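Local structure of cellulose 1,4-beta-cellobiosidase (Thermobifida fusca, 4JJJ) at residues D261-R264 with Y265-F268; A435-E438 with A439-K443; G561-V564 with P565-W568; P580-T583 with F584-R588; D594-W597 with P598-A602. The protein probably hydrolyses cellulose to release cellobiose, this chain being the glycoside hydrolase family 48 catalytic module, an (alpha/alpha)6 barrel, of a longer cellulase that also has a cellulose-binding module. The protein carries 1 engineered substitution. All coordinates share one frame; numbering follows the deposited sequence.

Contact 1 (D261-R264 with Y265-F268); sequences DYLR and YAMF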
# COMPACT_ATOMS: atom_id res chain seq x y z
N ASP A 261 -14.13 -9.42 2.09
CA ASP A 261 -14.43 -10.24 3.32
C ASP A 261 -13.17 -10.53 4.06
O ASP A 261 -13.10 -10.36 5.28
CB ASP A 261 -15.20 -11.49 2.87
CG ASP A 261 -16.22 -11.93 3.84
OD1 ASP A 261 -16.32 -11.34 4.96
OD2 ASP A 261 -17.07 -12.73 3.39
N TYR A 262 -12.12 -11.03 3.38
CA TYR A 262 -10.82 -11.30 4.01
C TYR A 262 -10.10 -10.07 4.47
O TYR A 262 -9.34 -10.09 5.42
CB TYR A 262 -9.93 -12.09 3.07
CG TYR A 262 -10.41 -13.57 2.98
CD1 TYR A 262 -9.90 -14.53 3.85
CD2 TYR A 262 -11.27 -13.98 2.00
CE1 TYR A 262 -10.37 -15.80 3.80
CE2 TYR A 262 -11.79 -15.28 1.96
CZ TYR A 262 -11.27 -16.20 2.86
OH TYR A 262 -11.74 -17.54 2.81
N LEU A 263 -10.35 -8.97 3.78
CA LEU A 263 -9.69 -7.65 4.10
C LEU A 263 -10.09 -7.18 5.47
O LEU A 263 -9.42 -6.31 6.09
CB LEU A 263 -10.07 -6.61 3.06
CG LEU A 263 -9.42 -5.23 3.11
CD1 LEU A 263 -7.94 -5.42 3.17
CD2 LEU A 263 -9.90 -4.44 1.85
N ARG A 264 -11.19 -7.73 5.99
CA ARG A 264 -11.47 -7.43 7.41
C ARG A 264 -10.34 -7.73 8.38
O ARG A 264 -10.30 -7.17 9.44
CB ARG A 264 -12.77 -8.10 7.92
CG ARG A 264 -14.03 -7.70 7.13
CD ARG A 264 -15.31 -8.33 7.63
NE ARG A 264 -15.26 -9.74 7.41
CZ ARG A 264 -15.94 -10.69 8.11
NH1 ARG A 264 -16.60 -10.40 9.22
NH2 ARG A 264 -15.84 -11.94 7.71
N TYR A 265 -9.46 -8.64 8.07
CA TYR A 265 -8.28 -8.89 8.95
C TYR A 265 -7.51 -7.59 9.21
O TYR A 265 -6.95 -7.41 10.31
CB TYR A 265 -7.31 -9.93 8.32
CG TYR A 265 -7.64 -11.29 8.77
CD1 TYR A 265 -7.35 -11.71 10.07
CD2 TYR A 265 -8.25 -12.16 7.90
CE1 TYR A 265 -7.65 -13.00 10.50
CE2 TYR A 265 -8.61 -13.44 8.31
CZ TYR A 265 -8.27 -13.89 9.59
OH TYR A 265 -8.65 -15.15 10.08
N ALA A 266 -7.50 -6.61 8.26
CA ALA A 266 -6.84 -5.34 8.48
C ALA A 266 -7.50 -4.47 9.58
O ALA A 266 -6.88 -3.52 10.01
CB ALA A 266 -6.78 -4.57 7.15
N MET A 267 -8.73 -4.84 9.97
CA MET A 267 -9.52 -4.09 10.93
C MET A 267 -9.22 -4.41 12.37
O MET A 267 -9.82 -3.80 13.29
CB MET A 267 -10.98 -4.31 10.64
CG MET A 267 -11.48 -3.74 9.34
SD MET A 267 -13.26 -4.00 9.24
CE MET A 267 -13.60 -3.59 7.56
N PHE A 268 -8.31 -5.38 12.57
CA PHE A 268 -8.04 -5.95 13.92
C PHE A 268 -6.68 -5.56 14.44
O PHE A 268 -5.71 -5.53 13.68
CB PHE A 268 -8.27 -7.44 13.95
CG PHE A 268 -9.68 -7.78 13.86
CD1 PHE A 268 -10.29 -7.76 12.61
CD2 PHE A 268 -10.46 -8.03 14.97
CE1 PHE A 268 -11.65 -8.00 12.48
CE2 PHE A 268 -11.81 -8.29 14.85
CZ PHE A 268 -12.43 -8.28 13.60

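Contact 2 (A435-E438 with A439-K443); sequences ARAE and AILDK. With CA (calcium ion), chain G.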
# COMPACT_ATOMS: atom_id res chain seq x y z
N ALA A 435 -22.63 14.05 3.23
CA ALA A 435 -22.34 15.34 3.89
C ALA A 435 -21.03 15.30 4.69
O ALA A 435 -20.43 16.35 4.90
CB ALA A 435 -23.48 15.73 4.80
N ARG A 436 -20.69 14.16 5.21
CA ARG A 436 -19.47 13.97 5.99
C ARG A 436 -18.28 14.14 5.05
O ARG A 436 -17.28 14.87 5.36
CB ARG A 436 -19.39 12.62 6.71
CG ARG A 436 -20.62 12.41 7.66
CD ARG A 436 -20.76 10.95 8.07
NE ARG A 436 -21.13 10.11 6.97
CZ ARG A 436 -21.49 8.82 7.06
NH1 ARG A 436 -21.47 8.26 8.25
NH2 ARG A 436 -21.73 8.09 5.97
N ALA A 437 -18.31 13.44 3.95
CA ALA A 437 -17.28 13.64 2.90
C ALA A 437 -17.18 15.07 2.45
O ALA A 437 -16.10 15.63 2.30
CB ALA A 437 -17.55 12.74 1.75
N GLU A 438 -18.34 15.70 2.25
CA GLU A 438 -18.40 17.10 1.79
C GLU A 438 -17.68 18.04 2.79
O GLU A 438 -16.88 18.88 2.35
CB GLU A 438 -19.86 17.51 1.69
CG GLU A 438 -20.03 18.88 1.12
CD GLU A 438 -21.48 19.32 1.01
OE1 GLU A 438 -22.37 18.74 1.53
OE2 GLU A 438 -21.70 20.30 0.34
N ALA A 439 -17.89 17.81 4.08
CA ALA A 439 -17.24 18.68 5.07
C ALA A 439 -15.76 18.56 5.02
O ALA A 439 -15.06 19.58 5.12
CB ALA A 439 -17.75 18.42 6.45
N ILE A 440 -15.24 17.33 4.90
CA ILE A 440 -13.77 17.17 4.75
C ILE A 440 -13.26 17.88 3.51
O ILE A 440 -12.24 18.65 3.53
CB ILE A 440 -13.43 15.65 4.74
CG1 ILE A 440 -13.75 14.99 6.05
CG2 ILE A 440 -11.93 15.49 4.47
CD1 ILE A 440 -13.74 13.49 6.03
N LEU A 441 -13.90 17.62 2.37
CA LEU A 441 -13.51 18.19 1.11
C LEU A 441 -13.56 19.72 1.08
O LEU A 441 -12.66 20.40 0.55
CB LEU A 441 -14.44 17.64 0.06
CG LEU A 441 -14.20 16.19 -0.28
CD1 LEU A 441 -15.42 15.57 -0.96
CD2 LEU A 441 -13.01 16.06 -1.22
N ASP A 442 -14.61 20.32 1.73
CA ASP A 442 -14.73 21.76 1.67
C ASP A 442 -13.55 22.44 2.36
O ASP A 442 -13.27 23.61 2.00
CB ASP A 442 -16.08 22.17 2.30
CG ASP A 442 -17.29 21.94 1.37
OD1 ASP A 442 -17.21 21.67 0.18
OD2 ASP A 442 -18.40 22.06 1.98
N LYS A 443 -12.96 21.81 3.37
CA LYS A 443 -11.77 22.36 4.00
C LYS A 443 -10.46 21.93 3.32
O LYS A 443 -9.51 22.70 3.27
CB LYS A 443 -11.82 21.96 5.45
CG LYS A 443 -10.68 22.57 6.25
CD LYS A 443 -10.77 22.42 7.76
CE LYS A 443 -9.62 23.13 8.48
NZ LYS A 443 -9.74 23.12 10.00
CA CA G . -20.24 22.45 0.76
O HOH W 1 -19.47 21.47 -1.31
O HOH W 2 -20.76 23.37 -1.35
O HOH W 3 -21.56 24.12 1.36

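Contact 3 (G561-V564 with P565-W568); sequences GLYV and PPGW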
# COMPACT_ATOMS: atom_id res chain seq x y z
N GLY A 561 21.83 2.50 8.40
CA GLY A 561 22.54 1.60 7.50
C GLY A 561 22.12 0.19 7.68
O GLY A 561 21.29 -0.12 8.55
N LEU A 562 22.68 -0.72 6.90
CA LEU A 562 22.23 -2.11 6.90
C LEU A 562 22.76 -2.87 8.08
O LEU A 562 24.00 -3.04 8.22
CB LEU A 562 22.70 -2.79 5.60
CG LEU A 562 22.33 -4.25 5.50
CD1 LEU A 562 20.86 -4.54 5.77
CD2 LEU A 562 22.83 -4.77 4.21
N TYR A 563 21.86 -3.21 9.01
CA TYR A 563 22.23 -4.06 10.12
C TYR A 563 22.19 -5.53 9.79
O TYR A 563 21.23 -6.03 9.22
CB TYR A 563 21.28 -3.78 11.34
CG TYR A 563 21.59 -4.58 12.60
CD1 TYR A 563 22.70 -4.21 13.31
CD2 TYR A 563 20.87 -5.69 12.94
CE1 TYR A 563 23.03 -4.91 14.46
CE2 TYR A 563 21.18 -6.42 14.11
CZ TYR A 563 22.31 -6.02 14.81
OH TYR A 563 22.64 -6.71 15.93
N VAL A 564 23.22 -6.32 10.28
CA VAL A 564 23.24 -7.73 10.27
C VAL A 564 23.72 -8.12 11.73
O VAL A 564 24.65 -7.49 12.15
CB VAL A 564 24.21 -8.25 9.19
CG1 VAL A 564 24.26 -9.72 9.22
CG2 VAL A 564 23.79 -7.76 7.80
N PRO A 565 23.07 -9.11 12.35
CA PRO A 565 23.54 -9.56 13.70
C PRO A 565 25.00 -10.02 13.72
O PRO A 565 25.44 -10.65 12.81
CB PRO A 565 22.62 -10.69 14.07
CG PRO A 565 21.38 -10.46 13.21
CD PRO A 565 21.91 -9.90 11.95
N PRO A 566 25.69 -9.65 14.79
CA PRO A 566 27.09 -10.11 14.94
C PRO A 566 27.03 -11.61 14.90
O PRO A 566 26.09 -12.26 15.40
CB PRO A 566 27.43 -9.70 16.34
CG PRO A 566 26.58 -8.53 16.65
CD PRO A 566 25.27 -8.76 15.89
N GLY A 567 27.99 -12.19 14.22
CA GLY A 567 28.02 -13.64 14.11
C GLY A 567 27.14 -14.28 13.06
O GLY A 567 27.27 -15.48 12.76
N TRP A 568 26.26 -13.47 12.44
CA TRP A 568 25.37 -14.02 11.43
C TRP A 568 26.04 -14.00 10.10
O TRP A 568 26.65 -13.03 9.73
CB TRP A 568 24.06 -13.19 11.29
CG TRP A 568 22.93 -13.93 10.74
CD1 TRP A 568 21.95 -14.56 11.41
CD2 TRP A 568 22.59 -14.04 9.37
NE1 TRP A 568 21.04 -15.14 10.56
CE2 TRP A 568 21.44 -14.85 9.29
CE3 TRP A 568 23.23 -13.62 8.18
CZ2 TRP A 568 20.87 -15.17 8.08
CZ3 TRP A 568 22.66 -14.01 6.99
CH2 TRP A 568 21.48 -14.74 6.97

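Contact 4 (P580-T583 with F584-R588); sequences PGAT and FLSIR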
# COMPACT_ATOMS: atom_id res chain seq x y z
N PRO A 580 27.79 -8.67 8.86
CA PRO A 580 28.11 -7.33 9.32
C PRO A 580 29.06 -6.58 8.48
O PRO A 580 30.04 -7.19 8.04
CB PRO A 580 28.63 -7.56 10.77
CG PRO A 580 27.97 -8.81 11.10
CD PRO A 580 27.94 -9.67 9.95
N GLY A 581 28.73 -5.31 8.17
CA GLY A 581 29.46 -4.47 7.26
C GLY A 581 28.96 -4.48 5.78
O GLY A 581 29.42 -3.72 4.99
N ALA A 582 28.00 -5.36 5.49
CA ALA A 582 27.30 -5.28 4.23
C ALA A 582 26.58 -3.97 4.05
O ALA A 582 26.35 -3.19 4.99
CB ALA A 582 26.38 -6.46 4.08
N THR A 583 26.20 -3.70 2.80
CA THR A 583 25.48 -2.46 2.44
C THR A 583 24.30 -2.88 1.58
O THR A 583 24.17 -4.04 1.13
CB THR A 583 26.31 -1.49 1.65
OG1 THR A 583 26.61 -2.15 0.40
CG2 THR A 583 27.60 -1.00 2.41
N PHE A 584 23.38 -1.96 1.40
CA PHE A 584 22.25 -2.17 0.44
C PHE A 584 22.75 -2.72 -0.90
O PHE A 584 22.17 -3.68 -1.46
CB PHE A 584 21.51 -0.82 0.26
CG PHE A 584 20.41 -0.83 -0.80
CD1 PHE A 584 20.71 -0.64 -2.15
CD2 PHE A 584 19.10 -1.07 -0.44
CE1 PHE A 584 19.72 -0.63 -3.10
CE2 PHE A 584 18.11 -1.11 -1.40
CZ PHE A 584 18.43 -0.89 -2.72
N LEU A 585 23.80 -2.12 -1.40
CA LEU A 585 24.38 -2.53 -2.65
C LEU A 585 25.09 -3.86 -2.59
O LEU A 585 24.92 -4.68 -3.51
CB LEU A 585 25.32 -1.47 -3.21
CG LEU A 585 26.05 -1.87 -4.47
CD1 LEU A 585 25.10 -1.96 -5.63
CD2 LEU A 585 27.17 -0.87 -4.74
N SER A 586 25.81 -4.12 -1.51
CA SER A 586 26.56 -5.35 -1.45
C SER A 586 25.71 -6.62 -1.37
O SER A 586 26.17 -7.73 -1.78
CB SER A 586 27.65 -5.34 -0.35
OG SER A 586 27.11 -5.67 0.89
N ILE A 587 24.43 -6.52 -0.95
CA ILE A 587 23.55 -7.66 -0.99
C ILE A 587 22.56 -7.59 -2.15
O ILE A 587 21.62 -8.40 -2.24
CB ILE A 587 22.79 -7.89 0.32
CG1 ILE A 587 21.89 -6.72 0.79
CG2 ILE A 587 23.77 -8.12 1.41
CD1 ILE A 587 20.88 -7.13 1.82
N ARG A 588 22.84 -6.63 -3.03
CA ARG A 588 22.09 -6.45 -4.31
C ARG A 588 23.09 -6.10 -5.46
O ARG A 588 22.94 -5.15 -6.19
CB ARG A 588 21.04 -5.33 -4.17
CG ARG A 588 20.00 -5.62 -3.10
CD ARG A 588 19.13 -4.39 -2.94
NE ARG A 588 18.07 -4.46 -1.93
CZ ARG A 588 18.31 -4.31 -0.61
NH1 ARG A 588 19.50 -4.17 -0.12
NH2 ARG A 588 17.29 -4.28 0.26

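Contact 5 (D594-W597 with P598-A602); sequences DPLW and PQVEA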
# COMPACT_ATOMS: atom_id res chain seq x y z
N ASP A 594 23.16 -2.33 -13.81
CA ASP A 594 22.02 -1.53 -14.25
C ASP A 594 22.44 -0.42 -15.17
O ASP A 594 23.47 0.22 -14.98
CB ASP A 594 21.32 -0.92 -13.04
CG ASP A 594 19.92 -0.40 -13.38
OD1 ASP A 594 19.87 0.73 -13.91
OD2 ASP A 594 18.94 -1.12 -12.97
N PRO A 595 21.65 -0.10 -16.20
CA PRO A 595 22.08 1.02 -17.02
C PRO A 595 22.24 2.35 -16.35
O PRO A 595 23.00 3.18 -16.83
CB PRO A 595 21.07 1.06 -18.14
CG PRO A 595 19.90 0.34 -17.62
CD PRO A 595 20.40 -0.70 -16.64
N LEU A 596 21.52 2.57 -15.20
CA LEU A 596 21.68 3.87 -14.51
C LEU A 596 22.89 3.89 -13.59
O LEU A 596 23.24 4.93 -13.05
CB LEU A 596 20.36 4.13 -13.77
CG LEU A 596 20.26 5.52 -13.13
CD1 LEU A 596 20.08 6.55 -14.19
CD2 LEU A 596 19.02 5.57 -12.25
N TRP A 597 23.43 2.73 -13.30
CA TRP A 597 24.44 2.60 -12.27
C TRP A 597 25.64 3.53 -12.51
O TRP A 597 26.08 4.26 -11.58
CB TRP A 597 24.88 1.18 -11.98
CG TRP A 597 25.96 1.12 -11.02
CD1 TRP A 597 27.26 0.87 -11.31
CD2 TRP A 597 25.92 1.39 -9.63
NE1 TRP A 597 28.03 0.88 -10.19
CE2 TRP A 597 27.25 1.27 -9.15
CE3 TRP A 597 24.91 1.74 -8.74
CZ2 TRP A 597 27.63 1.50 -7.83
CZ3 TRP A 597 25.29 1.97 -7.38
CH2 TRP A 597 26.61 1.86 -6.97
N PRO A 598 26.19 3.55 -13.75
CA PRO A 598 27.36 4.41 -13.88
C PRO A 598 27.13 5.88 -13.51
O PRO A 598 27.99 6.55 -12.94
CB PRO A 598 27.76 4.24 -15.36
CG PRO A 598 27.28 2.89 -15.70
CD PRO A 598 25.92 2.82 -14.99
N GLN A 599 25.97 6.42 -13.93
CA GLN A 599 25.65 7.78 -13.55
C GLN A 599 25.47 7.98 -12.03
O GLN A 599 25.87 9.04 -11.45
CB GLN A 599 24.37 8.23 -14.18
CG GLN A 599 24.46 8.61 -15.61
CD GLN A 599 23.06 8.71 -16.28
OE1 GLN A 599 22.53 7.74 -16.86
NE2 GLN A 599 22.46 9.86 -16.11
N VAL A 600 24.86 6.99 -11.36
CA VAL A 600 24.72 7.04 -9.88
C VAL A 600 26.12 7.05 -9.24
O VAL A 600 26.44 7.93 -8.38
CB VAL A 600 23.81 5.96 -9.34
CG1 VAL A 600 23.87 5.86 -7.83
CG2 VAL A 600 22.37 6.16 -9.93
N GLU A 601 26.94 6.06 -9.63
CA GLU A 601 28.25 5.98 -9.00
C GLU A 601 29.12 7.21 -9.29
O GLU A 601 29.93 7.67 -8.41
CB GLU A 601 28.96 4.67 -9.36
CG GLU A 601 30.24 4.48 -8.57
CD GLU A 601 30.84 3.13 -8.69
OE1 GLU A 601 30.56 2.38 -9.66
OE2 GLU A 601 31.60 2.67 -7.76
N ALA A 602 29.05 7.74 -10.49
CA ALA A 602 29.81 8.95 -10.91
C ALA A 602 29.37 10.11 -10.05
O ALA A 602 30.19 10.89 -9.60
CB ALA A 602 29.63 9.27 -12.37
O HOH W 4 24.27 5.61 -16.32

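Contact 1 (D261-R264 with Y265-F268)
Arg-264 meets Met-267 where helix 250-263 runs out into a 3-10 turn, and its side chain can be followed outward from there. Arg-264 CB lies against Tyr-265 N, and Arg-264 CG touches the methyl CE of Met-267 at 4.2 Å, the two chains crossing obliquely. CG stands beside the backbone N (chi1 -59°) and the chain bends at chi3, which folds the guanidinium back over the preceding turn. There Arg-264 NE donates to Asp-261 O at 3.1 Å, on a lone pair and close to the guanidinium plane, while Arg-264 NH2 forms a salt bridge with Asp-261 OD1 at 2.9 Å. NH1 reaches Asp-351 and NH2 also Glu-133, so the buried arginine ties the helix end to helices 348-365 and 131-138. The backbone tightens here: Tyr-265 N, Ala-266 N and Met-267 N donate to the carbonyls of Tyr-262, Leu-263 and Arg-264 in i to i+3 bonds. Arg-264 O also lies at the edge of the Phe-268 ring, in its plane, 3.2 Å from Phe-268 CD1. The side chain of Leu-263 is about 8 Å from that of the engineered Asn-224, at the predicted nucleophile position. With three carboxylates and a carbonyl around it, the guanidinium is probably held charged and fixed in rotation.

Contact 2 (A435-E438 with A439-K443)
Glu-438 and Asp-442, one helical turn apart on helix 435-450, share a calcium ion. Metal coordination comes first: Glu-438 OE2 binds the calcium at 2.6 Å and Asp-442 OD2 at 2.2 Å, each through one oxygen, and three waters also bind it. Glu-438 reaches out extended, with CG anti to the backbone N (chi1 -175°), whereas the short Asp-442 side chain leans back toward the preceding turn. The carboxylate planes stand 68° apart, and the like-charged Glu-438 OE2 and Asp-442 OD2 stay 4.1 Å from each other; the cation between them probably offsets the repulsion.

Among the hydrogen bonds, one calcium-bound water donates to Asp-442 OD1 at 2.7 Å, so both oxygens of this carboxylate are engaged around the site; Tyr-512 OH also bonds to OD1. Four i to i+4 backbone bonds join 435-438 to 439-443, and the one from Asp-442 N to Glu-438 O, 2.8 Å long, links the two calcium ligands directly.

Apolar contact is on the inner side: Leu-441 CD1 lies 4.5 Å from Ala-437 CB, and both residues pack on helix 416-432. Arg-436, salt-bridged to Asp-434, has a cation-pi contact with Phe-356 on helix 348-365. The site is thus a pair of carboxylates spaced i, i+4 that chelate one calcium on a helix surface of this (alpha/alpha)6 fold, with three waters among the observed ligands.

Contact 3 (G561-V564 with P565-W568)
Tyr-563 lies alongside the first of two consecutive prolines, its CE2 4.1 Å from Pro-565 CG and 3.7 Å from Pro-565 N. The phenol oxygen continues along the chain to the second proline, where Tyr-563 OH is 3.3 Å from Pro-566 CD. With CG anti to the backbone N (chi1 -178°), the ring is carried forward along the chain, beside the prolines that follow. Val-564 packs through one methyl: CG1 is 3.6 Å from Pro-565 CD, the two side chains crossing at about a right angle, and 4.0 Å from Trp-568 CB.

Trp-568 comes back to the valine because residues 565 to 568 make a type II beta turn, closed by Trp-568 N donating to Pro-565 O at 3.0 Å. Gly-567 occupies its third position with a positive phi of 82°, as is usual in such turns. Farther out, Trp-568 NE1 bonds to Asp-205 OD1, Arg-177 NH1 holds the carbonyl of Tyr-563, and Trp-556 meets the tyrosine ring edge-to-face. Gly-561 N bonds to Glu-185, a calcium ligand.

No hydrogen bond joins 561-564 to 565-568. Apolar contact and the limited rotation of two prolines probably do much to set the path of this surface loop, while polar bonds from neighbouring loops hold Gly-561, Tyr-563 and Trp-568.

Contact 4 (P580-T583 with F584-R588)
A reciprocal Thr/Ser pairing of the capping-box kind opens a brief helical turn in the loop between strand 577-578 and helix 597-604. Ser-586 N donates to Thr-583 OG1 at 2.9 Å, and in return Thr-583 N donates to Ser-586 OG, also at 2.9 Å and nearly straight (170°). Both hydroxyl oxygens sit between their own backbone N and carbonyl carbon (chi1 65° and 83°), which turns each toward the other residue's amide. Ala-582 CB adds apolar contact beside this pair, 4.1 Å from Ile-587 CG2.

The pattern is that of a capping box at a helix start, though no regular helix follows: Ile-587 N bonds to Thr-583 O at 3.2 Å, then a type I beta turn from Leu-585 ends it with Arg-588 N on Leu-585 O. The Arg-588 side chain folds back along the turn to Phe-584. Arg-588 NH1 donates to Phe-584 O at 3.0 Å, in the carbonyl plane and on a lone pair, and Phe-584 CE2 lies over the centre of the Arg-588 guanidinium, 3.3 Å from its plane. Arg-588 CD meets a face of the phenylalanine ring toward its rim. Its NH2 forms a salt bridge with Asp-43 and a hydrogen bond to Thr-186 O, tying the turn to two other loops.

Contact 5 (D594-W597 with P598-A602)
Chi1 of 176° in Trp-597 and -173° in Glu-601 sets each CG anti to its backbone N, and across one helical turn these torsions bring indole and carboxylate together. Glu-601 CB lies over one face of the Trp-597 indole toward its rim, 3.6 Å above the plane. The extended chain then carries Glu-601 OE1 to within 3.0 Å of Trp-597 NE1, with the carboxylate plane turned 54° from the ring. Val-600 comes to the same indole from the next position, Val-600 CG1 being 4.2 Å from Trp-597 CZ3, and its other methyl, CG2, packs 3.9 Å from Leu-596 CG.

Helix 597-604 begins here. Asp-594 caps the turn that leads in: its OD1 accepts from Leu-596 N at 2.8 Å, using the anti lone pair, while OD2 bonds to Thr-36. Trp-597 N closes a type I beta turn on Asp-594 O. The first i to i+4 bonds follow, from Val-600 N to Leu-596 O and from Glu-601 N to Trp-597 O, the latter 2.8 Å long and almost straight. Pro-598 has no N-H to give and suits this first turn. A water bridges the start, donating to Pro-595 O and Gln-599 OE1 and accepting from Gln-599 N at 3.0 Å.

Asp-594 OD1 thus takes the N-H of Leu-596 in the lead-in turn, and the water takes that of Gln-599, linking it to Pro-595 O in place of a direct i to i+4 bond.

From the N terminus, contact 1 comes first, at the buried end of helix 250-263, where the helix turns into the loop toward strand 302-306. Contact 2 follows on helix 435-450, about 26 Å away between centres. The other three come late in the chain, in and beside the loops after helix 519-533. Each is local; contact 2 spans one turn inside its helix, and none closes a long loop. All five are in series, and none nests or crosses. Contacts 3 and 4 pack together, Leu-562 CD2 lying 3.4 Å from Thr-583 O and Val-564 meeting Pro-580. Contact 4 touches contact 5 through Leu-585 CD2 and Trp-597 CH2, joining the loops to helix 597-604.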